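PDB 3SWX: probable enoyl-CoA hydratase/isomerase from Mycobacterium abscessus, which probably acts on acyl-CoA thioesters as an enoyl-CoA hydratase or isomerase of the crotonase family. Local coordinates for residues E39-A42 and L43-E47; G89-N92 and P93-D97; V107-H110 and G111-T115; E192-D195 and T196-I200. One frame throughout, in Å; residues are numbered along the deposited sequence.

Contact 1: E39-A42 and L43-E47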
loop_
_atom_site.group_PDB
_atom_site.type_symbol
_atom_site.label_atom_id
_atom_site.label_comp_id
_atom_site.label_asym_id
_atom_site.label_seq_id
_atom_site.Cartn_x
_atom_site.Cartn_y
_atom_site.Cartn_z
ATOM N N GLU B 39 12.154 -4.433 -28.627
ATOM C CA GLU B 39 13.596 -4.162 -28.651
ATOM C C GLU B 39 13.903 -2.671 -28.793
ATOM O O GLU B 39 14.808 -2.156 -28.136
ATOM C CB GLU B 39 14.294 -4.999 -29.749
ATOM C CG GLU B 39 14.121 -6.514 -29.505
ATOM C CD GLU B 39 15.020 -7.400 -30.351
ATOM O OE1 GLU B 39 15.397 -6.999 -31.470
ATOM O OE2 GLU B 39 15.337 -8.519 -29.887
ATOM N N GLU B 40 13.134 -1.967 -29.614
ATOM C CA GLU B 40 13.329 -0.536 -29.778
ATOM C C GLU B 40 13.025 0.237 -28.487
ATOM O O GLU B 40 13.813 1.110 -28.081
ATOM C CB GLU B 40 12.511 -0.002 -30.958
ATOM C CG GLU B 40 13.085 -0.460 -32.311
ATOM C CD GLU B 40 12.543 0.310 -33.492
ATOM O OE1 GLU B 40 11.394 0.816 -33.436
ATOM O OE2 GLU B 40 13.276 0.395 -34.493
ATOM N N LEU B 41 11.911 -0.089 -27.830
ATOM C CA LEU B 41 11.566 0.568 -26.555
ATOM C C LEU B 41 12.645 0.339 -25.497
ATOM O O LEU B 41 13.022 1.259 -24.757
ATOM C CB LEU B 41 10.188 0.127 -26.042
ATOM C CG LEU B 41 9.660 0.865 -24.797
ATOM C CD1 LEU B 41 9.695 2.373 -25.032
ATOM C CD2 LEU B 41 8.237 0.409 -24.368
ATOM N N ALA B 42 13.153 -0.882 -25.435
ATOM C CA ALA B 42 14.313 -1.196 -24.585
ATOM C C ALA B 42 15.510 -0.296 -24.883
ATOM O O ALA B 42 16.121 0.261 -23.964
ATOM C CB ALA B 42 14.697 -2.690 -24.713
ATOM N N LEU B 43 15.828 -0.125 -26.163
ATOM C CA LEU B 43 16.947 0.741 -26.559
ATOM C C LEU B 43 16.683 2.202 -26.193
ATOM O O LEU B 43 17.547 2.867 -25.592
ATOM C CB LEU B 43 17.241 0.620 -28.057
ATOM C CG LEU B 43 17.860 -0.718 -28.488
ATOM C CD1 LEU B 43 17.960 -0.858 -30.027
ATOM C CD2 LEU B 43 19.247 -0.893 -27.848
ATOM N N ALA B 44 15.491 2.694 -26.533
ATOM C CA ALA B 44 15.144 4.082 -26.292
ATOM C C ALA B 44 15.279 4.422 -24.814
ATOM O O ALA B 44 15.863 5.451 -24.453
ATOM C CB ALA B 44 13.728 4.382 -26.795
ATOM N N LEU B 45 14.778 3.539 -23.957
ATOM C CA LEU B 45 14.851 3.758 -22.515
ATOM C C LEU B 45 16.271 3.624 -21.993
ATOM O O LEU B 45 16.657 4.322 -21.058
ATOM C CB LEU B 45 13.883 2.841 -21.784
ATOM C CG LEU B 45 12.401 3.167 -22.029
ATOM C CD1 LEU B 45 11.506 2.167 -21.316
ATOM C CD2 LEU B 45 12.067 4.606 -21.602
ATOM N N GLY B 46 17.069 2.759 -22.616
ATOM C CA GLY B 46 18.502 2.645 -22.261
ATOM C C GLY B 46 19.273 3.898 -22.653
ATOM O O GLY B 46 20.101 4.403 -21.892
ATOM N N GLU B 47 18.984 4.408 -23.847
ATOM C CA GLU B 47 19.497 5.708 -24.286
ATOM C C GLU B 47 19.097 6.805 -23.289
ATOM O O GLU B 47 19.923 7.645 -22.898
ATOM C CB GLU B 47 18.948 6.038 -25.673
ATOM C CG GLU B 47 19.779 6.988 -26.489
ATOM C CD GLU B 47 20.516 6.273 -27.615
ATOM O OE1 GLU B 47 19.828 5.716 -28.511
ATOM O OE2 GLU B 47 21.773 6.261 -27.590
#

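Contact 2: G89-N92 and P93-D97. With EDO (1,2-ethanediol), chain D.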
loop_
_atom_site.group_PDB
_atom_site.type_symbol
_atom_site.label_atom_id
_atom_site.label_comp_id
_atom_site.label_asym_id
_atom_site.label_seq_id
_atom_site.Cartn_x
_atom_site.Cartn_y
_atom_site.Cartn_z
ATOM N N GLY B 89 22.673 -1.608 -25.447
ATOM C CA GLY B 89 22.543 -1.436 -24.028
ATOM C C GLY B 89 21.133 -0.882 -23.846
ATOM O O GLY B 89 20.910 0.337 -23.692
ATOM N N GLY B 90 20.165 -1.789 -23.916
ATOM C CA GLY B 90 18.789 -1.463 -23.569
ATOM C C GLY B 90 18.529 -1.740 -22.101
ATOM O O GLY B 90 19.405 -2.217 -21.382
ATOM N N ILE B 91 17.314 -1.414 -21.661
ATOM C CA ILE B 91 16.801 -1.856 -20.380
ATOM C C ILE B 91 15.383 -2.375 -20.584
ATOM O O ILE B 91 14.601 -1.756 -21.297
ATOM C CB ILE B 91 16.795 -0.719 -19.333
ATOM C CG1 ILE B 91 16.308 -1.247 -17.990
ATOM C CG2 ILE B 91 15.908 0.490 -19.788
ATOM C CD1 ILE B 91 16.471 -0.240 -16.856
ATOM N N ASN B 92 15.059 -3.515 -19.977
ATOM C CA ASN B 92 13.707 -4.043 -20.054
ATOM C C ASN B 92 12.719 -2.938 -19.626
ATOM O O ASN B 92 12.786 -2.450 -18.506
ATOM C CB ASN B 92 13.557 -5.322 -19.201
ATOM C CG ASN B 92 12.203 -5.957 -19.328
ATOM O OD1 ASN B 92 11.243 -5.313 -19.717
ATOM N ND2 ASN B 92 12.105 -7.218 -18.959
ATOM N N PRO B 93 11.828 -2.516 -20.541
ATOM C CA PRO B 93 10.902 -1.434 -20.190
ATOM C C PRO B 93 10.035 -1.750 -18.973
ATOM O O PRO B 93 9.704 -0.839 -18.238
ATOM C CB PRO B 93 10.042 -1.269 -21.451
ATOM C CG PRO B 93 10.931 -1.760 -22.564
ATOM C CD PRO B 93 11.679 -2.931 -21.944
ATOM N N TRP B 94 9.717 -3.032 -18.763
ATOM C CA TRP B 94 8.976 -3.480 -17.579
ATOM C C TRP B 94 9.844 -3.598 -16.319
ATOM O O TRP B 94 9.314 -3.752 -15.202
ATOM C CB TRP B 94 8.227 -4.798 -17.877
ATOM C CG TRP B 94 7.107 -4.549 -18.821
ATOM C CD1 TRP B 94 5.814 -4.315 -18.509
ATOM C CD2 TRP B 94 7.210 -4.435 -20.245
ATOM N NE1 TRP B 94 5.079 -4.089 -19.661
ATOM C CE2 TRP B 94 5.925 -4.160 -20.737
ATOM C CE3 TRP B 94 8.268 -4.563 -21.158
ATOM C CZ2 TRP B 94 5.671 -3.990 -22.100
ATOM C CZ3 TRP B 94 8.005 -4.394 -22.516
ATOM C CH2 TRP B 94 6.724 -4.113 -22.967
ATOM N N GLN B 95 11.161 -3.517 -16.492
ATOM C CA GLN B 95 12.097 -3.363 -15.371
ATOM C C GLN B 95 11.907 -4.438 -14.276
ATOM O O GLN B 95 11.902 -4.146 -13.076
ATOM C CB GLN B 95 12.000 -1.954 -14.797
ATOM C CG GLN B 95 12.265 -0.852 -15.830
ATOM C CD GLN B 95 11.899 0.527 -15.331
ATOM O OE1 GLN B 95 12.462 1.014 -14.353
ATOM N NE2 GLN B 95 10.938 1.160 -15.989
ATOM N N VAL B 96 11.797 -5.677 -14.723
ATOM C CA VAL B 96 11.644 -6.852 -13.863
ATOM C C VAL B 96 12.802 -7.857 -13.984
ATOM O O VAL B 96 12.645 -9.004 -13.590
ATOM C CB VAL B 96 10.337 -7.605 -14.185
ATOM C CG1 VAL B 96 9.142 -6.847 -13.696
ATOM C CG2 VAL B 96 10.235 -7.890 -15.685
ATOM N N ASP B 97 13.947 -7.444 -14.532
ATOM C CA ASP B 97 15.101 -8.328 -14.644
ATOM C C ASP B 97 16.216 -7.917 -13.700
ATOM O O ASP B 97 17.316 -8.386 -13.835
ATOM C CB ASP B 97 15.651 -8.372 -16.085
ATOM C CG ASP B 97 14.643 -8.910 -17.089
ATOM O OD1 ASP B 97 13.818 -9.781 -16.729
ATOM O OD2 ASP B 97 14.677 -8.461 -18.247
HETATM C C1 EDO D . 8.606 -8.800 -20.172
HETATM O O1 EDO D . 9.806 -9.286 -19.530
HETATM C C2 EDO D . 8.667 -8.936 -21.700
HETATM O O2 EDO D . 9.585 -9.957 -22.141
#

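Contact 3: V107-H110 and G111-T115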
loop_
_atom_site.group_PDB
_atom_site.type_symbol
_atom_site.label_atom_id
_atom_site.label_comp_id
_atom_site.label_asym_id
_atom_site.label_seq_id
_atom_site.Cartn_x
_atom_site.Cartn_y
_atom_site.Cartn_z
ATOM N N VAL B 107 3.775 7.716 -17.755
ATOM C CA VAL B 107 3.016 7.032 -18.803
ATOM C C VAL B 107 1.633 7.653 -18.954
ATOM O O VAL B 107 0.912 7.826 -17.977
ATOM C CB VAL B 107 2.925 5.507 -18.550
ATOM C CG1 VAL B 107 1.856 4.867 -19.430
ATOM C CG2 VAL B 107 4.292 4.848 -18.805
ATOM N N ALA B 108 1.296 8.014 -20.190
ATOM C CA ALA B 108 0.016 8.628 -20.525
ATOM C C ALA B 108 -0.796 7.616 -21.323
ATOM O O ALA B 108 -0.350 7.175 -22.375
ATOM C CB ALA B 108 0.231 9.906 -21.363
ATOM N N VAL B 109 -1.990 7.272 -20.826
ATOM C CA VAL B 109 -2.811 6.228 -21.424
ATOM C C VAL B 109 -4.187 6.744 -21.864
ATOM O O VAL B 109 -4.725 7.696 -21.314
ATOM C CB VAL B 109 -2.988 4.961 -20.486
ATOM C CG1 VAL B 109 -1.616 4.375 -20.052
ATOM C CG2 VAL B 109 -3.881 5.249 -19.260
ATOM N N HIS B 110 -4.738 6.075 -22.870
ATOM C CA HIS B 110 -6.073 6.342 -23.388
ATOM C C HIS B 110 -6.561 5.077 -24.088
ATOM O O HIS B 110 -5.758 4.251 -24.493
ATOM C CB HIS B 110 -6.024 7.487 -24.394
ATOM C CG HIS B 110 -5.417 7.109 -25.713
ATOM N ND1 HIS B 110 -4.083 6.786 -25.856
ATOM C CD2 HIS B 110 -5.967 6.992 -26.947
ATOM C CE1 HIS B 110 -3.839 6.492 -27.119
ATOM N NE2 HIS B 110 -4.963 6.616 -27.803
ATOM N N GLY B 111 -7.875 4.940 -24.237
ATOM C CA GLY B 111 -8.469 3.743 -24.854
ATOM C C GLY B 111 -8.149 2.485 -24.062
ATOM O O GLY B 111 -7.928 2.544 -22.850
ATOM N N LYS B 112 -8.100 1.348 -24.741
ATOM C CA LYS B 112 -7.747 0.081 -24.077
ATOM C C LYS B 112 -6.290 -0.019 -23.664
ATOM O O LYS B 112 -5.350 0.254 -24.453
ATOM C CB LYS B 112 -8.102 -1.113 -24.957
ATOM C CG LYS B 112 -9.602 -1.234 -25.152
ATOM C CD LYS B 112 -9.972 -2.510 -25.897
ATOM C CE LYS B 112 -11.479 -2.669 -26.008
ATOM N NZ LYS B 112 -11.780 -4.048 -26.472
ATOM N N VAL B 113 -6.110 -0.411 -22.414
ATOM C CA VAL B 113 -4.818 -0.688 -21.861
ATOM C C VAL B 113 -4.896 -2.169 -21.452
ATOM O O VAL B 113 -5.475 -2.514 -20.389
ATOM C CB VAL B 113 -4.531 0.231 -20.655
ATOM C CG1 VAL B 113 -3.156 -0.079 -20.049
ATOM C CG2 VAL B 113 -4.613 1.712 -21.069
ATOM N N LEU B 114 -4.376 -3.055 -22.304
ATOM C CA LEU B 114 -4.468 -4.477 -22.025
ATOM C C LEU B 114 -3.145 -5.038 -21.558
ATOM O O LEU B 114 -2.100 -4.594 -22.006
ATOM C CB LEU B 114 -4.922 -5.256 -23.260
ATOM C CG LEU B 114 -6.167 -4.740 -23.990
ATOM C CD1 LEU B 114 -6.384 -5.531 -25.307
ATOM C CD2 LEU B 114 -7.364 -4.804 -23.079
ATOM N N THR B 115 -3.234 -6.046 -20.687
ATOM C CA THR B 115 -2.131 -6.914 -20.317
ATOM C C THR B 115 -0.831 -6.135 -20.016
ATOM O O THR B 115 -0.728 -5.445 -18.995
ATOM C CB THR B 115 -1.933 -8.030 -21.408
ATOM O OG1 THR B 115 -1.630 -7.430 -22.669
ATOM C CG2 THR B 115 -3.190 -8.889 -21.564
#

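Contact 4: E192-D195 and T196-I200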
loop_
_atom_site.group_PDB
_atom_site.type_symbol
_atom_site.label_atom_id
_atom_site.label_comp_id
_atom_site.label_asym_id
_atom_site.label_seq_id
_atom_site.Cartn_x
_atom_site.Cartn_y
_atom_site.Cartn_z
ATOM N N GLU B 192 -6.080 14.711 -23.749
ATOM C CA GLU B 192 -5.164 15.607 -23.006
ATOM C C GLU B 192 -4.107 14.901 -22.170
ATOM O O GLU B 192 -3.351 15.553 -21.450
ATOM C CB GLU B 192 -5.933 16.450 -22.009
ATOM C CG GLU B 192 -7.189 16.997 -22.495
ATOM C CD GLU B 192 -7.085 18.412 -22.752
ATOM O OE1 GLU B 192 -7.803 19.151 -22.033
ATOM O OE2 GLU B 192 -6.269 18.771 -23.647
ATOM N N HIS B 193 -4.114 13.579 -22.207
ATOM C CA HIS B 193 -3.232 12.764 -21.371
ATOM C C HIS B 193 -1.751 13.010 -21.654
ATOM O O HIS B 193 -0.966 13.126 -20.729
ATOM C CB HIS B 193 -3.563 11.275 -21.521
ATOM C CG HIS B 193 -3.637 10.799 -22.937
ATOM N ND1 HIS B 193 -4.548 11.296 -23.846
ATOM C CD2 HIS B 193 -2.924 9.857 -23.598
ATOM C CE1 HIS B 193 -4.388 10.683 -25.007
ATOM N NE2 HIS B 193 -3.399 9.814 -24.885
ATOM N N VAL B 194 -1.378 13.108 -22.928
ATOM C CA VAL B 194 0.035 13.331 -23.289
ATOM C C VAL B 194 0.493 14.738 -22.860
ATOM O O VAL B 194 1.500 14.877 -22.184
ATOM C CB VAL B 194 0.312 13.139 -24.789
ATOM C CG1 VAL B 194 1.834 13.094 -25.027
ATOM C CG2 VAL B 194 -0.369 11.867 -25.334
ATOM N N ASP B 195 -0.268 15.770 -23.195
ATOM C CA ASP B 195 0.093 17.133 -22.745
ATOM C C ASP B 195 0.105 17.301 -21.219
ATOM O O ASP B 195 0.926 18.049 -20.711
ATOM C CB ASP B 195 -0.819 18.194 -23.360
ATOM C CG ASP B 195 -0.644 18.312 -24.872
ATOM O OD1 ASP B 195 0.447 17.993 -25.398
ATOM O OD2 ASP B 195 -1.611 18.711 -25.522
ATOM N N THR B 196 -0.786 16.619 -20.497
ATOM C CA THR B 196 -0.781 16.711 -19.043
ATOM C C THR B 196 0.478 16.042 -18.516
ATOM O O THR B 196 1.151 16.605 -17.639
ATOM C CB THR B 196 -2.064 16.124 -18.402
ATOM O OG1 THR B 196 -3.199 16.845 -18.893
ATOM C CG2 THR B 196 -2.042 16.228 -16.863
ATOM N N ALA B 197 0.832 14.890 -19.084
ATOM C CA ALA B 197 2.039 14.181 -18.656
ATOM C C ALA B 197 3.326 14.987 -18.936
ATOM O O ALA B 197 4.223 15.013 -18.102
ATOM C CB ALA B 197 2.112 12.785 -19.307
ATOM N N ILE B 198 3.402 15.665 -20.082
ATOM C CA ILE B 198 4.579 16.501 -20.415
ATOM C C ILE B 198 4.645 17.713 -19.478
ATOM O O ILE B 198 5.721 18.091 -19.026
ATOM C CB ILE B 198 4.568 16.960 -21.888
ATOM C CG1 ILE B 198 4.771 15.781 -22.838
ATOM C CG2 ILE B 198 5.648 18.052 -22.183
ATOM C CD1 ILE B 198 4.298 16.072 -24.276
ATOM N N ALA B 199 3.506 18.331 -19.160
ATOM C CA ALA B 199 3.556 19.470 -18.239
ATOM C C ALA B 199 4.174 19.013 -16.898
ATOM O O ALA B 199 5.035 19.707 -16.325
ATOM C CB ALA B 199 2.161 20.116 -18.040
ATOM N N ILE B 200 3.763 17.837 -16.415
ATOM C CA ILE B 200 4.279 17.326 -15.145
ATOM C C ILE B 200 5.763 16.978 -15.249
ATOM O O ILE B 200 6.533 17.219 -14.321
ATOM C CB ILE B 200 3.477 16.098 -14.622
ATOM C CG1 ILE B 200 2.020 16.488 -14.330
ATOM C CG2 ILE B 200 4.132 15.567 -13.333
ATOM C CD1 ILE B 200 1.038 15.305 -14.290
#

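Contact 1: E39-A42 and L43-E47
L41 lies beside L45, one turn further along helix 35-50, and the two side chains point the same way. This helix joins strands 19-24 and 56-61 in a beta-alpha-beta unit of the crotonase-like fold. A methyl of L41 meets the branch point of L45: CD1 of L41 lies 4.1 Å from CG of L45. L41 has CG anti to the backbone N (chi1 -174°), while CG of L45 is beside its own backbone N (chi1 -68°). The latter torsion brings L45 back over the preceding turn, with its CG 3.4 Å from O of L41. The same carbonyl accepts the backbone N-H of L45. The two leucines face the sheet: L41 packs on L24 and L45 on I22, both of strand 19-24. L41 also meets P93 of the loop 89-97.

L43 leans back in the same manner. Its CG is 3.4 Å from O of E39, which takes the N-H of L43. A44 and G46 continue the helical i to i-4 bonding, to E40 and A42. A44 is small, and its side chain packs on L11 and I13 of strand 11-16. E40 turns its carboxylate away from the helix, where T10 OG1 and the backbone N of E9 bind it. A44 N donates to O of E40 at 2.8 Å, with an N-H...O angle of 167°.

Contact 2: G89-N92 and P93-D97
I91 reaches over with its CD1 to 4.4 Å from CG of Q95, a loose apolar touch in the loop between helix 76-81 and strand 105-109. N92 follows and carries most of the contact. It begins a type I beta turn that ends at Q95, closed by Q95 N to O of N92 at 2.8 Å.

The N92 side chain works at both ends of its amide. CG stands anti to the backbone N (chi1 -176°), which carries the amide across the turn. OD1 accepts the backbone N-H of W94 at 2.9 Å, so the motif is an Asx turn within the beta turn. The same oxygen lies 3.4 Å from CE3 of W94, at the edge of the indole and in its plane. ND2 donates to OD2 of D97 at 2.9 Å and nearly straight (170°). D97 OD2 is in the amide plane of N92, but the amide meets the carboxylate from above its plane. A second ND2 bond goes to O1 of a 1,2-ethanediol, probably from the crystallisation liquor, at 3.1 Å. The two acceptors and W94 N together fix the rotation of the amide.

V96 packs on L234, which lies on helix 227-242 of the second subunit. Within the chain, P93 packs on L41 and L45 of helix 35-50 and on L120 of helix 116-123. W94 lies on L38 and L120, between the same two helices, and its NE1 bonds to O of L116 at the start of helix 116-123.

Contact 3: V107-H110 and G111-T115
V109 points toward V113, and the two side chains cross at about a right angle. V109 ends strand 105-109 of the six-stranded sheet. V113 lies in strand 112-114, which edges a separate three-stranded sheet. The chain turns between them at H110 and G111.

One branch of V113 does the touching. Its CG2 is 3.7 Å from CB of V109, 4.0 Å from CG2 and 4.1 Å from CG1 of the same residue. The methyl meets V109 on the C-H side of its CB, with the two V109 methyls at nearly equal distance. V113 has CG1 anti to the backbone N (chi1 179°), which puts CG2 beside that nitrogen and turned back to V109. V109 holds CG1 beside its own backbone N and CG2 between N and the carbonyl carbon. F135 of strand 134-136 packs on both valines.

The CB bond of H110 points away from 111-115. CG lies between the backbone N and the carbonyl carbon (chi1 74°), and this torsion brings it to 3.6 Å from N of G111, which lies oblique to the ring. The imidazole also meets the ring of H193. G111 has a positive phi of 61° at the turn.

The valine pair is purely apolar. Buried together with F135, it is probably held by hydrophobic packing. The polar groups of the turn have their partners elsewhere: H110 NE2 is hydrogen-bonded to O of G63, and the N-H of G111 to OG1 of T132. These bonds tie the crossing between the two sheets to nearby parts of the chain.

Contact 4: E192-D195 and T196-I200
T196 bonds back to E192 across the first turn of helix 193-205. Its CB is 3.4 Å from O of E192. OG1 donates a hydrogen bond to that oxygen at 2.9 Å. The torsion (chi1 -60°) sets OG1 beside the backbone N, within range of the carbonyl. The backbone N of T196 donates to the same O, also at 2.9 Å. The two donors come from opposite faces of the carbonyl plane, so E192 O is gripped twice. The side chain of T196 also packs on E186 and V188 of strand 186-188 and on I128.

V194 and I198 lie side by side one turn apart, pointing the same way. CG1 of V194 is 3.9 Å from CD1 of I198. V194 packs on Y60 and I198 on V58, both of strand 56-61. Within the first turn, CG2 of V194 lies 3.6 Å above one face of the H193 ring, offset toward its rim.

Backbone bonds from A197 to H193 and from I198 to V194 carry the helix on. A threonine bonding back to the carbonyl four residues earlier is a common feature of alpha-helices, here in one that packs on the main sheet of a crotonase-like fold.

The contacts come in series along the chain, 1 to 4, all within the crotonase-like fold. Contacts 1 and 2 have centres 8 Å apart and touch: the loop 89-97 lies on helix 35-50, with a probable hydrogen bond from I91 N to A42 O. Contacts 3 and 4 also touch, with centres 14 Å apart, where strand 105-109 and H110 meet helix 193-205. Contacts 2 and 4 lie on opposite sides of the chain's centre, about 24 Å apart between centres. Helix 35-50 packs on strands 11-16 and 19-24, and helix 193-205 on strands from 56-61 to 186-188, so the contacts are spread round one six-stranded sheet.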